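Local coordinates for aggregation suppressing protein (Salmonella enterica subsp. enterica serovar Typhimurium, PDB 4ZJ9) that probably acts as a small heat shock chaperone that suppresses protein aggregation under stress, built on a dimeric alpha-crystallin domain, at residues P64-E72 with N81-E89. Sequence-based numbering, arbitrary orientation.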
# COMPACT_ATOMS: atom_id res chain seq x y z
N PRO A 64 0.47 -2.21 -2.21
CA PRO A 64 1.31 -1.00 -2.28
C PRO A 64 2.51 -1.30 -3.15
O PRO A 64 3.01 -2.45 -3.14
CB PRO A 64 1.68 -0.77 -0.83
CG PRO A 64 1.56 -2.11 -0.15
CD PRO A 64 0.39 -2.74 -0.85
N GLY A 65 2.94 -0.32 -3.94
CA GLY A 65 4.04 -0.51 -4.87
C GLY A 65 3.78 -1.27 -6.16
O GLY A 65 4.67 -1.42 -7.03
N TRP A 66 2.59 -1.83 -6.27
CA TRP A 66 2.22 -2.57 -7.51
C TRP A 66 1.81 -1.59 -8.61
O TRP A 66 1.12 -0.59 -8.30
CB TRP A 66 1.08 -3.56 -7.23
CG TRP A 66 1.53 -4.74 -6.46
CD1 TRP A 66 1.70 -4.83 -5.13
CD2 TRP A 66 1.89 -6.00 -7.02
NE1 TRP A 66 2.13 -6.07 -4.80
CE2 TRP A 66 2.24 -6.82 -5.95
CE3 TRP A 66 1.96 -6.48 -8.32
CZ2 TRP A 66 2.66 -8.11 -6.12
CZ3 TRP A 66 2.38 -7.78 -8.50
CH2 TRP A 66 2.72 -8.60 -7.40
N LYS A 67 2.27 -1.87 -9.84
CA LYS A 67 1.92 -1.09 -11.03
C LYS A 67 0.74 -1.75 -11.80
O LYS A 67 0.47 -2.94 -11.66
CB LYS A 67 3.11 -0.92 -11.97
CG LYS A 67 4.26 -0.04 -11.44
CD LYS A 67 5.45 -0.07 -12.38
N GLU A 68 0.06 -0.94 -12.61
CA GLU A 68 -1.15 -1.42 -13.28
C GLU A 68 -0.76 -2.55 -14.20
O GLU A 68 -1.43 -3.57 -14.27
CB GLU A 68 -1.95 -0.32 -14.01
CG GLU A 68 -1.35 0.24 -15.30
CD GLU A 68 -2.10 1.50 -15.85
OE1 GLU A 68 -3.24 1.80 -15.44
OE2 GLU A 68 -1.53 2.21 -16.71
N GLU A 69 0.38 -2.45 -14.83
CA GLU A 69 0.82 -3.56 -15.73
C GLU A 69 1.13 -4.90 -15.02
O GLU A 69 1.24 -5.92 -15.68
CB GLU A 69 2.02 -3.15 -16.61
CG GLU A 69 3.26 -2.74 -15.84
CD GLU A 69 3.28 -1.26 -15.51
OE1 GLU A 69 2.20 -0.59 -15.51
OE2 GLU A 69 4.40 -0.77 -15.24
N GLU A 70 1.33 -4.89 -13.70
CA GLU A 70 1.64 -6.14 -12.96
C GLU A 70 0.38 -6.83 -12.43
O GLU A 70 0.47 -7.98 -11.85
CB GLU A 70 2.48 -5.78 -11.73
CG GLU A 70 3.78 -5.04 -12.04
CD GLU A 70 4.58 -4.75 -10.77
OE1 GLU A 70 4.16 -3.83 -10.02
OE2 GLU A 70 5.61 -5.42 -10.48
N LEU A 71 -0.78 -6.20 -12.66
CA LEU A 71 -2.03 -6.65 -12.08
C LEU A 71 -3.02 -7.06 -13.14
O LEU A 71 -3.16 -6.37 -14.14
CB LEU A 71 -2.64 -5.57 -11.15
CG LEU A 71 -1.83 -5.20 -9.91
CD1 LEU A 71 -2.36 -3.94 -9.22
CD2 LEU A 71 -1.77 -6.38 -8.94
N GLU A 72 -3.72 -8.17 -12.91
CA GLU A 72 -4.72 -8.61 -13.85
C GLU A 72 -5.92 -9.13 -13.16
O GLU A 72 -5.83 -9.66 -12.06
CB GLU A 72 -4.12 -9.60 -14.81
CG GLU A 72 -3.51 -8.78 -15.95
CD GLU A 72 -2.92 -9.58 -17.06
OE1 GLU A 72 -3.46 -10.66 -17.40
OE2 GLU A 72 -1.91 -9.07 -17.59
N ASN A 81 -10.61 -13.68 -10.68
CA ASN A 81 -9.23 -13.98 -10.38
C ASN A 81 -8.46 -12.69 -10.48
O ASN A 81 -8.57 -11.97 -11.49
CB ASN A 81 -8.66 -15.03 -11.33
CG ASN A 81 -9.32 -16.39 -11.15
OD1 ASN A 81 -9.55 -16.86 -9.99
ND2 ASN A 81 -9.65 -17.02 -12.27
N ILE A 82 -7.75 -12.38 -9.42
CA ILE A 82 -6.89 -11.22 -9.37
C ILE A 82 -5.47 -11.72 -9.23
O ILE A 82 -5.12 -12.34 -8.24
CB ILE A 82 -7.19 -10.35 -8.13
CG1 ILE A 82 -8.68 -10.08 -7.90
CG2 ILE A 82 -6.31 -9.06 -8.16
CD1 ILE A 82 -9.36 -9.26 -8.94
N THR A 83 -4.63 -11.42 -10.21
CA THR A 83 -3.27 -11.95 -10.25
C THR A 83 -2.26 -10.83 -10.28
O THR A 83 -2.34 -9.94 -11.10
CB THR A 83 -3.04 -12.77 -11.52
OG1 THR A 83 -4.08 -13.74 -11.63
CG2 THR A 83 -1.69 -13.46 -11.49
N GLY A 84 -1.29 -10.91 -9.41
CA GLY A 84 -0.19 -9.99 -9.41
C GLY A 84 1.04 -10.77 -9.78
O GLY A 84 1.41 -11.76 -9.11
N LYS A 85 1.67 -10.32 -10.86
CA LYS A 85 2.89 -10.96 -11.32
C LYS A 85 3.93 -9.89 -11.46
O LYS A 85 3.90 -9.07 -12.38
CB LYS A 85 2.73 -11.80 -12.60
CG LYS A 85 2.30 -13.24 -12.27
CD LYS A 85 2.01 -14.04 -13.54
CE LYS A 85 0.99 -15.15 -13.35
NZ LYS A 85 0.53 -15.71 -14.65
N HIS A 86 4.82 -9.93 -10.47
CA HIS A 86 5.78 -8.89 -10.24
C HIS A 86 6.95 -9.09 -11.19
O HIS A 86 7.48 -10.20 -11.42
CB HIS A 86 6.17 -8.72 -8.74
CG HIS A 86 7.22 -9.66 -8.26
ND1 HIS A 86 7.06 -11.03 -8.25
CD2 HIS A 86 8.46 -9.43 -7.78
CE1 HIS A 86 8.15 -11.60 -7.80
NE2 HIS A 86 9.02 -10.65 -7.50
N THR A 87 7.31 -7.94 -11.70
CA THR A 87 8.05 -7.78 -12.91
C THR A 87 9.36 -8.57 -12.98
O THR A 87 9.99 -8.91 -11.96
CB THR A 87 8.34 -6.27 -13.13
OG1 THR A 87 7.10 -5.59 -13.31
CG2 THR A 87 9.23 -6.01 -14.35
N GLU A 88 9.71 -8.85 -14.24
CA GLU A 88 11.03 -9.31 -14.64
C GLU A 88 12.09 -8.69 -13.77
O GLU A 88 12.19 -7.47 -13.67
CB GLU A 88 11.30 -8.94 -16.11
N GLU A 89 12.90 -9.54 -13.16
CA GLU A 89 13.80 -9.09 -12.13
C GLU A 89 14.77 -8.02 -12.64
O GLU A 89 14.94 -7.73 -13.85
CB GLU A 89 14.52 -10.27 -11.42
CG GLU A 89 13.69 -11.01 -10.36
CD GLU A 89 13.24 -10.11 -9.22
OE1 GLU A 89 14.13 -9.44 -8.63
OE2 GLU A 89 12.00 -10.07 -8.91
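Glu70 holds the other segment twice, by its backbone and by its carboxylate. Its carbonyl O takes the amide of Lys85 (N to O 2.8 Å, nearly straight at 165°), while OE2 receives two donors from Thr87: the backbone N, which meets the anti lone pair of OE2 at 3.3 Å, and OG1, which comes at OE2 from above the carboxylate plane at 3.2 Å. The other oxygen, OE1, accepts the amide N of Lys67 at 2.7 Å and forms a salt bridge with Lys104, so both oxygens are occupied and the carboxylate's rotation is fixed. With CG lying beside the backbone N (chi1 -57°) and the chain extended beyond it, the carboxylate reaches past the end of the strand pairing. Within the strands, on the other side of the Glu70-Lys85 bond, Glu72 and Thr83 form a hydrogen-bonded antiparallel pair, Thr83 N to Glu72 O being 2.8 Å, and Leu71 lies opposite Gly84 in the neighbouring non-hydrogen-bonded one. Bare Gly84 lets the Trp66 indole in: CZ3 lies 3.5 Å from Gly84 CA, and CH2 touches His86 CB. Phe107 meets the same indole edge-to-face, and Lys104 adds a cation-pi contact. This is the open end of the 71-76/79-84 beta hairpin in the alpha-crystallin beta-sandwich, where the 3-10 turn 68-70 leads into the hairpin's first strand.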